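Local coordinates for protein glycoside transferase (Listeria monocytogenes, PDB 6R2M) that is an extracellular glycoside hydrolase that probably acts on exopolysaccharide, at residues 86-89 with 94-97; 102-107 with 166-171; 134-139 with 145-150. One frame throughout, in Å; residues are numbered along the deposited sequence.

In the fold
From the N terminus, the chain leaves helix 66-79 and enters a long loop, where contact 1 brings 94-97 back against 86-89 before helix 100-116 begins. Contact 2 spans much further, setting 102-107 of that helix against 166-171 at the end of helix 165-170. Within the loop it closes lies contact 3, where the end of helix 120-136 and the turn after it meet 145-150. Contact 1 precedes both in the chain, yet it touches both: I87 packs on D103 and I106, while T96 probably hydrogen-bonds to D148 and F149. K134 of contact 3 probably hydrogen-bonds to I171 O. Together they join the loops and short strands at one end of the fold to its helical body.

Contact 1: 86-89 with 94-97; sequences FIKW and ATTT
W89 and T97 carry the one hydrogen bond between these segments: W89 N donates to T97 O at 3.1 Å. The bond is fairly straight (158° at the hydrogen) and reaches the oxygen in its carbonyl plane. A second, softer donor meets the same oxygen, because K88 CA comes within 3.6 Å of T97 O in a CA-H...O contact.

The W89 indole packs beside the two threonines. T97 OG1 sits at the ring edge near its plane, 3.2 Å from W89 CD1, and the two side chains run side by side, pointing the same way. With W89 CG held between its own backbone N and carbonyl carbon (chi1 74°), the CD1-NE1 side of the indole is turned to 94-97. T95 comes across at about a right angle, its CG2 lying 3.5 Å from W89 CD1. T95 CG2 also lies 4.0 Å from K88 CB.

K88 runs fully extended past T95, with CE 3.8 Å from T95 O. Its NZ goes on to T92 O, and T95 OG1 bonds to T92 OG1, so the intervening turn is held by polar links as well.

Neither segment is helix or strand. This is an irregular turn pinched at its base by a backbone bond, part of the long connection from helix 66-79 to helix 100-116, consistent with the elaborated interhelical loops of an (alpha/alpha) barrel hydrolase.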
loop_
_atom_site.group_PDB
_atom_site.type_symbol
_atom_site.label_atom_id
_atom_site.label_comp_id
_atom_site.label_asym_id
_atom_site.label_seq_id
_atom_site.Cartn_x
_atom_site.Cartn_y
_atom_site.Cartn_z
ATOM N N PHE A 86 7.669 -16.960 4.387
ATOM C CA PHE A 86 6.420 -16.254 4.140
ATOM C C PHE A 86 6.254 -15.144 5.168
ATOM O O PHE A 86 6.786 -15.220 6.280
ATOM C CB PHE A 86 5.218 -17.200 4.213
ATOM C CG PHE A 86 5.186 -18.236 3.122
ATOM C CD1 PHE A 86 4.617 -17.955 1.891
ATOM C CD2 PHE A 86 5.739 -19.489 3.335
ATOM C CE1 PHE A 86 4.595 -18.929 0.888
ATOM C CE2 PHE A 86 5.737 -20.454 2.340
ATOM C CZ PHE A 86 5.164 -20.168 1.118
ATOM N N ILE A 87 5.523 -14.103 4.789
ATOM C CA ILE A 87 5.207 -12.994 5.692
ATOM C C ILE A 87 3.735 -13.126 6.061
ATOM O O ILE A 87 2.861 -12.949 5.205
ATOM C CB ILE A 87 5.494 -11.619 5.063
ATOM C CG1 ILE A 87 6.972 -11.458 4.704
ATOM C CG2 ILE A 87 5.096 -10.503 6.047
ATOM C CD1 ILE A 87 7.282 -10.162 3.949
ATOM N N LYS A 88 3.449 -13.460 7.326
ATOM C CA LYS A 88 2.066 -13.471 7.798
ATOM C C LYS A 88 1.424 -12.102 7.600
ATOM O O LYS A 88 2.030 -11.077 7.910
ATOM C CB LYS A 88 2.021 -13.830 9.281
ATOM C CG LYS A 88 2.466 -15.222 9.627
ATOM C CD LYS A 88 2.377 -15.383 11.131
ATOM C CE LYS A 88 2.712 -16.788 11.576
ATOM N NZ LYS A 88 2.607 -16.877 13.057
ATOM N N TRP A 89 0.180 -12.073 7.102
ATOM C CA TRP A 89 -0.451 -10.767 6.890
ATOM C C TRP A 89 -0.772 -10.073 8.213
ATOM O O TRP A 89 -0.916 -8.849 8.232
ATOM C CB TRP A 89 -1.706 -10.895 6.003
ATOM C CG TRP A 89 -2.906 -11.488 6.674
ATOM C CD1 TRP A 89 -3.265 -12.810 6.706
ATOM C CD2 TRP A 89 -3.923 -10.781 7.406
ATOM N NE1 TRP A 89 -4.441 -12.962 7.411
ATOM C CE2 TRP A 89 -4.861 -11.734 7.851
ATOM C CE3 TRP A 89 -4.138 -9.433 7.716
ATOM C CZ2 TRP A 89 -5.986 -11.388 8.607
ATOM C CZ3 TRP A 89 -5.259 -9.091 8.465
ATOM C CH2 TRP A 89 -6.167 -10.062 8.903
ATOM N N ALA A 94 -2.384 -17.942 14.776
ATOM C CA ALA A 94 -3.458 -18.528 13.989
ATOM C C ALA A 94 -3.439 -18.099 12.533
ATOM O O ALA A 94 -4.219 -18.634 11.740
ATOM C CB ALA A 94 -4.813 -18.163 14.589
ATOM N N THR A 95 -2.584 -17.151 12.165
ATOM C CA THR A 95 -2.538 -16.658 10.792
ATOM C C THR A 95 -1.766 -17.633 9.926
ATOM O O THR A 95 -0.621 -17.973 10.234
ATOM C CB THR A 95 -1.886 -15.277 10.742
ATOM O OG1 THR A 95 -2.648 -14.379 11.557
ATOM C CG2 THR A 95 -1.841 -14.741 9.297
ATOM N N THR A 96 -2.371 -18.047 8.815
ATOM C CA THR A 96 -1.769 -19.070 7.969
ATOM C C THR A 96 -1.550 -18.594 6.543
ATOM O O THR A 96 -1.235 -19.417 5.678
ATOM C CB THR A 96 -2.626 -20.342 7.944
ATOM O OG1 THR A 96 -3.929 -20.036 7.438
ATOM C CG2 THR A 96 -2.743 -20.940 9.349
ATOM N N THR A 97 -1.731 -17.303 6.267
ATOM C CA THR A 97 -1.619 -16.760 4.924
ATOM C C THR A 97 -0.790 -15.483 4.934
ATOM O O THR A 97 -0.668 -14.800 5.956
ATOM C CB THR A 97 -3.004 -16.443 4.320
ATOM O OG1 THR A 97 -3.749 -15.643 5.244
ATOM C CG2 THR A 97 -3.800 -17.705 4.072
#

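Contact 2: 102-107 with 166-171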
loop_
_atom_site.group_PDB
_atom_site.type_symbol
_atom_site.label_atom_id
_atom_site.label_comp_id
_atom_site.label_asym_id
_atom_site.label_seq_id
_atom_site.Cartn_x
_atom_site.Cartn_y
_atom_site.Cartn_z
ATOM N N ASP A 102 1.236 -6.827 0.761
ATOM C CA ASP A 102 2.098 -6.529 1.901
ATOM C C ASP A 102 3.507 -7.069 1.700
ATOM O O ASP A 102 4.477 -6.435 2.151
ATOM C CB ASP A 102 1.470 -7.078 3.190
ATOM C CG ASP A 102 0.110 -6.443 3.482
ATOM O OD1 ASP A 102 -0.083 -5.259 3.131
ATOM O OD2 ASP A 102 -0.783 -7.122 4.040
ATOM N N ASP A 103 3.648 -8.218 1.016
ATOM C CA ASP A 103 4.977 -8.710 0.671
ATOM C C ASP A 103 5.674 -7.734 -0.257
ATOM O O ASP A 103 6.849 -7.420 -0.065
ATOM C CB ASP A 103 4.916 -10.064 -0.034
ATOM C CG ASP A 103 4.292 -11.152 0.798
ATOM O OD1 ASP A 103 4.002 -10.942 1.996
ATOM O OD2 ASP A 103 4.109 -12.248 0.219
ATOM N N PHE A 104 4.947 -7.266 -1.283
ATOM C CA PHE A 104 5.483 -6.311 -2.256
ATOM C C PHE A 104 5.974 -5.047 -1.564
ATOM O O PHE A 104 7.056 -4.532 -1.865
ATOM C CB PHE A 104 4.409 -5.941 -3.288
ATOM C CG PHE A 104 4.043 -7.039 -4.248
ATOM C CD1 PHE A 104 4.929 -8.068 -4.560
ATOM C CD2 PHE A 104 2.784 -7.026 -4.842
ATOM C CE1 PHE A 104 4.557 -9.062 -5.459
ATOM C CE2 PHE A 104 2.408 -8.003 -5.729
ATOM C CZ PHE A 104 3.306 -9.029 -6.044
ATOM N N ARG A 105 5.177 -4.524 -0.639
ATOM C CA ARG A 105 5.549 -3.293 0.049
ATOM C C ARG A 105 6.806 -3.492 0.885
ATOM O O ARG A 105 7.717 -2.663 0.854
ATOM C CB ARG A 105 4.397 -2.813 0.930
ATOM C CG ARG A 105 4.715 -1.475 1.581
ATOM C CD ARG A 105 3.608 -1.051 2.533
ATOM N NE ARG A 105 2.325 -0.913 1.840
ATOM C CZ ARG A 105 1.326 -1.782 1.919
ATOM N NH1 ARG A 105 1.438 -2.898 2.640
ATOM N NH2 ARG A 105 0.200 -1.539 1.261
ATOM N N ILE A 106 6.884 -4.601 1.621
ATOM C CA ILE A 106 8.017 -4.834 2.508
ATOM C C ILE A 106 9.289 -5.055 1.699
ATOM O O ILE A 106 10.347 -4.505 2.024
ATOM C CB ILE A 106 7.710 -6.020 3.442
ATOM C CG1 ILE A 106 6.741 -5.548 4.540
ATOM C CG2 ILE A 106 8.983 -6.578 4.082
ATOM C CD1 ILE A 106 6.015 -6.671 5.292
ATOM N N THR A 107 9.213 -5.882 0.646
ATOM C CA THR A 107 10.412 -6.147 -0.139
ATOM C C THR A 107 10.865 -4.898 -0.875
ATOM O O THR A 107 12.067 -4.640 -0.956
ATOM C CB THR A 107 10.197 -7.296 -1.126
ATOM O OG1 THR A 107 9.088 -7.015 -1.997
ATOM C CG2 THR A 107 9.940 -8.583 -0.367
ATOM N N GLN A 166 5.933 -2.014 -9.656
ATOM C CA GLN A 166 7.371 -1.899 -9.435
ATOM C C GLN A 166 7.935 -3.158 -8.781
ATOM O O GLN A 166 8.962 -3.689 -9.225
ATOM C CB GLN A 166 7.674 -0.657 -8.591
ATOM C CG GLN A 166 9.132 -0.567 -8.164
ATOM C CD GLN A 166 9.660 0.852 -8.133
ATOM O OE1 GLN A 166 9.377 1.656 -9.022
ATOM N NE2 GLN A 166 10.422 1.173 -7.092
ATOM N N ALA A 167 7.253 -3.678 -7.756
ATOM C CA ALA A 167 7.761 -4.867 -7.081
ATOM C C ALA A 167 7.735 -6.074 -8.011
ATOM O O ALA A 167 8.658 -6.898 -8.003
ATOM C CB ALA A 167 6.949 -5.150 -5.816
ATOM N N MET A 168 6.694 -6.190 -8.826
ATOM C CA MET A 168 6.590 -7.341 -9.718
ATOM C C MET A 168 7.662 -7.313 -10.796
ATOM O O MET A 168 8.157 -8.373 -11.201
ATOM C CB MET A 168 5.196 -7.400 -10.345
ATOM C CG MET A 168 4.117 -7.614 -9.326
ATOM S SD MET A 168 2.480 -7.553 -10.064
ATOM C CE MET A 168 2.597 -8.919 -11.226
ATOM N N GLN A 169 8.041 -6.122 -11.265
ATOM C CA GLN A 169 9.125 -6.044 -12.239
ATOM C C GLN A 169 10.469 -6.370 -11.598
ATOM O O GLN A 169 11.349 -6.934 -12.263
ATOM C CB GLN A 169 9.141 -4.657 -12.886
ATOM C CG GLN A 169 7.875 -4.347 -13.670
ATOM C CD GLN A 169 7.770 -2.894 -14.091
ATOM O OE1 GLN A 169 8.377 -2.009 -13.490
ATOM N NE2 GLN A 169 6.976 -2.640 -15.126
ATOM N N GLN A 170 10.633 -6.054 -10.313
ATOM C CA GLN A 170 11.885 -6.342 -9.615
ATOM C C GLN A 170 12.197 -7.838 -9.589
ATOM O O GLN A 170 13.372 -8.227 -9.585
ATOM C CB GLN A 170 11.821 -5.792 -8.192
ATOM C CG GLN A 170 13.009 -6.177 -7.345
ATOM C CD GLN A 170 14.277 -5.468 -7.776
ATOM O OE1 GLN A 170 14.251 -4.284 -8.109
ATOM N NE2 GLN A 170 15.399 -6.195 -7.780
ATOM N N ILE A 171 11.172 -8.687 -9.570
ATOM C CA ILE A 171 11.361 -10.131 -9.506
ATOM C C ILE A 171 10.968 -10.809 -10.816
ATOM O O ILE A 171 10.871 -12.033 -10.873
ATOM C CB ILE A 171 10.615 -10.728 -8.295
ATOM C CG1 ILE A 171 11.205 -12.084 -7.875
ATOM C CG2 ILE A 171 9.120 -10.795 -8.530
ATOM C CD1 ILE A 171 12.596 -11.987 -7.305
#
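F104 meets both A167 and M168, and these three buried side chains make the contact. A167 CB lies 3.7 Å from F104 CB and packs against the root of the ring, near CG and CD1. At the far end, M168 CG comes to 3.7 Å from F104 CZ. Both approach the ring at a slant. The sulfur stands further off: M168 SD is 5.1 Å from the F104 ring centroid and 46° off the normal, an oblique Met-aromatic contact. With SD anti to CA (chi2 176°), the M168 chain runs on away from the ring, which leaves the close approach to CG.

This is helix-on-helix packing inside a largely helical fold, with helix 100-116 against the short helix 165-170. Around it, F104 also touches L130 of helix 120-136 and N164, whose OD1 accepts from A167 N. Y173 and Y178 pack on M168.

Further out, a polar link joins the two helices, Q166 NE2 to E108 OE1, one turn on from F104. Others hold helix 100-116: D103 OD2 accepts from T133 OG1 of helix 120-136 and from N98 ND2, just ahead of its own helix, and R105 NH1 makes a salt bridge to D102 OD1 at 2.9 Å, meeting the carboxylate on its anti side.

Contact 3: 134-139 with 145-150; sequences KKYSAE and DFYDFV
An inverse gamma turn centred on S137 follows helix 120-136, and at this turn Y136 and S137 pack against the segment carrying strand 147-148. Y136 lays its CB over one face of the Y147 ring, 3.9 Å from the centroid and only 17° off the normal, a CH-pi contact. The rings are tilted obliquely to each other, planes at 38°, neither stacked nor edge-to-face, and Y136 CD1 reaches Y147 CZ at 3.9 Å. Y147 is able to lie there because its CG stands anti to the backbone N (chi1 176°), which sends the ring across Y136. Its rim also approaches the backbone, with Y147 CD1 3.5 Å from Y136 O; that oxygen accepts from K154 NZ.

S137 OG presses on the peptide after F146, 3.1 Å from F146 C. Its hydrogen bond goes to V144 O instead, so the hydroxyl is satisfied from just before the segment. Further along, V150 N donates to D148 OD1 at 3.0 Å in an Asx turn.

The Y147 ring also meets F86, and Y147 N bonds to N98 OD1, both from the connection ahead of helix 100-116. Strand 138-139 pairs antiparallel with 142-143 and strand 147-148 with 153-154, placing two small hairpins beyond the end of helix 120-136.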
loop_
_atom_site.group_PDB
_atom_site.type_symbol
_atom_site.label_atom_id
_atom_site.label_comp_id
_atom_site.label_asym_id
_atom_site.label_seq_id
_atom_site.Cartn_x
_atom_site.Cartn_y
_atom_site.Cartn_z
ATOM N N LYS A 134 6.558 -14.904 -5.412
ATOM C CA LYS A 134 6.293 -15.187 -6.820
ATOM C C LYS A 134 6.034 -16.669 -7.055
ATOM O O LYS A 134 5.180 -17.038 -7.876
ATOM C CB LYS A 134 7.470 -14.708 -7.664
ATOM C CG LYS A 134 7.404 -15.104 -9.136
ATOM C CD LYS A 134 8.654 -14.613 -9.859
ATOM C CE LYS A 134 8.878 -15.308 -11.185
ATOM N NZ LYS A 134 10.158 -14.830 -11.771
ATOM N N LYS A 135 6.759 -17.532 -6.338
ATOM C CA LYS A 135 6.662 -18.971 -6.574
ATOM C C LYS A 135 5.326 -19.538 -6.092
ATOM O O LYS A 135 4.676 -20.315 -6.806
ATOM C CB LYS A 135 7.836 -19.688 -5.904
ATOM C CG LYS A 135 7.783 -21.217 -6.003
ATOM C CD LYS A 135 9.062 -21.830 -5.460
ATOM C CE LYS A 135 9.010 -23.346 -5.551
ATOM N NZ LYS A 135 10.200 -23.961 -4.913
ATOM N N TYR A 136 4.893 -19.157 -4.890
ATOM C CA TYR A 136 3.765 -19.823 -4.251
ATOM C C TYR A 136 2.453 -19.059 -4.347
ATOM O O TYR A 136 1.395 -19.687 -4.443
ATOM C CB TYR A 136 4.083 -20.096 -2.774
ATOM C CG TYR A 136 5.080 -21.215 -2.615
ATOM C CD1 TYR A 136 4.691 -22.535 -2.787
ATOM C CD2 TYR A 136 6.416 -20.952 -2.349
ATOM C CE1 TYR A 136 5.604 -23.570 -2.670
ATOM C CE2 TYR A 136 7.346 -21.991 -2.226
ATOM C CZ TYR A 136 6.924 -23.293 -2.388
ATOM O OH TYR A 136 7.829 -24.322 -2.269
ATOM N N SER A 137 2.474 -17.727 -4.317
ATOM C CA SER A 137 1.224 -16.969 -4.346
ATOM C C SER A 137 0.829 -16.612 -5.784
ATOM O O SER A 137 0.618 -15.462 -6.161
ATOM C CB SER A 137 1.348 -15.739 -3.455
ATOM O OG SER A 137 0.049 -15.278 -3.131
ATOM N N ALA A 138 0.706 -17.652 -6.604
ATOM C CA ALA A 138 0.510 -17.474 -8.037
ATOM C C ALA A 138 -0.073 -18.754 -8.607
ATOM O O ALA A 138 0.167 -19.842 -8.090
ATOM C CB ALA A 138 1.822 -17.149 -8.754
ATOM N N GLU A 139 -0.832 -18.607 -9.687
ATOM C CA GLU A 139 -1.393 -19.735 -10.418
ATOM C C GLU A 139 -0.902 -19.610 -11.852
ATOM O O GLU A 139 -1.273 -18.665 -12.558
ATOM C CB GLU A 139 -2.918 -19.746 -10.327
ATOM C CG GLU A 139 -3.590 -20.800 -11.201
ATOM C CD GLU A 139 -3.165 -22.220 -10.859
ATOM O OE1 GLU A 139 -2.769 -22.469 -9.704
ATOM O OE2 GLU A 139 -3.234 -23.095 -11.751
ATOM N N ASP A 145 -4.046 -13.648 -4.508
ATOM C CA ASP A 145 -3.941 -12.764 -3.343
ATOM C C ASP A 145 -3.031 -13.318 -2.260
ATOM O O ASP A 145 -2.420 -12.547 -1.506
ATOM C CB ASP A 145 -5.318 -12.509 -2.740
ATOM C CG ASP A 145 -6.176 -11.616 -3.609
ATOM O OD1 ASP A 145 -5.622 -10.882 -4.455
ATOM O OD2 ASP A 145 -7.414 -11.672 -3.461
ATOM N N PHE A 146 -2.968 -14.635 -2.128
ATOM C CA PHE A 146 -2.279 -15.205 -0.981
ATOM C C PHE A 146 -2.028 -16.678 -1.223
ATOM O O PHE A 146 -2.583 -17.288 -2.140
ATOM C CB PHE A 146 -3.065 -15.023 0.324
ATOM C CG PHE A 146 -4.417 -15.666 0.324
ATOM C CD1 PHE A 146 -4.565 -17.041 0.506
ATOM C CD2 PHE A 146 -5.547 -14.889 0.178
ATOM C CE1 PHE A 146 -5.828 -17.619 0.511
ATOM C CE2 PHE A 146 -6.807 -15.462 0.185
ATOM C CZ PHE A 146 -6.944 -16.827 0.360
ATOM N N TYR A 147 -1.145 -17.217 -0.399
ATOM C CA TYR A 147 -0.885 -18.640 -0.318
ATOM C C TYR A 147 -1.032 -19.022 1.143
ATOM O O TYR A 147 -0.457 -18.366 2.022
ATOM C CB TYR A 147 0.516 -18.980 -0.836
ATOM C CG TYR A 147 0.915 -20.436 -0.695
ATOM C CD1 TYR A 147 0.388 -21.395 -1.541
ATOM C CD2 TYR A 147 1.831 -20.837 0.275
ATOM C CE1 TYR A 147 0.757 -22.723 -1.428
ATOM C CE2 TYR A 147 2.205 -22.162 0.396
ATOM C CZ TYR A 147 1.654 -23.093 -0.456
ATOM O OH TYR A 147 2.024 -24.414 -0.358
ATOM N N ASP A 148 -1.845 -20.040 1.411
ATOM C CA ASP A 148 -1.934 -20.593 2.758
ATOM C C ASP A 148 -0.804 -21.599 2.924
ATOM O O ASP A 148 -0.822 -22.677 2.322
ATOM C CB ASP A 148 -3.299 -21.228 2.990
ATOM C CG ASP A 148 -3.527 -21.583 4.435
ATOM O OD1 ASP A 148 -2.665 -22.264 5.013
ATOM O OD2 ASP A 148 -4.568 -21.177 4.996
ATOM N N PHE A 149 0.199 -21.236 3.712
ATOM C CA PHE A 149 1.398 -22.046 3.866
ATOM C C PHE A 149 1.259 -23.115 4.937
ATOM O O PHE A 149 2.223 -23.856 5.176
ATOM C CB PHE A 149 2.601 -21.145 4.182
ATOM C CG PHE A 149 2.322 -20.125 5.238
ATOM C CD1 PHE A 149 2.345 -20.483 6.580
ATOM C CD2 PHE A 149 2.023 -18.811 4.898
ATOM C CE1 PHE A 149 2.081 -19.547 7.569
ATOM C CE2 PHE A 149 1.765 -17.873 5.880
ATOM C CZ PHE A 149 1.794 -18.243 7.214
ATOM N N VAL A 150 0.115 -23.190 5.606
ATOM C CA VAL A 150 -0.191 -24.288 6.519
ATOM C C VAL A 150 -1.020 -25.364 5.829
ATOM O O VAL A 150 -0.684 -26.546 5.880
ATOM C CB VAL A 150 -0.895 -23.752 7.782
ATOM C CG1 VAL A 150 -1.441 -24.915 8.632
ATOM C CG2 VAL A 150 0.069 -22.883 8.585
#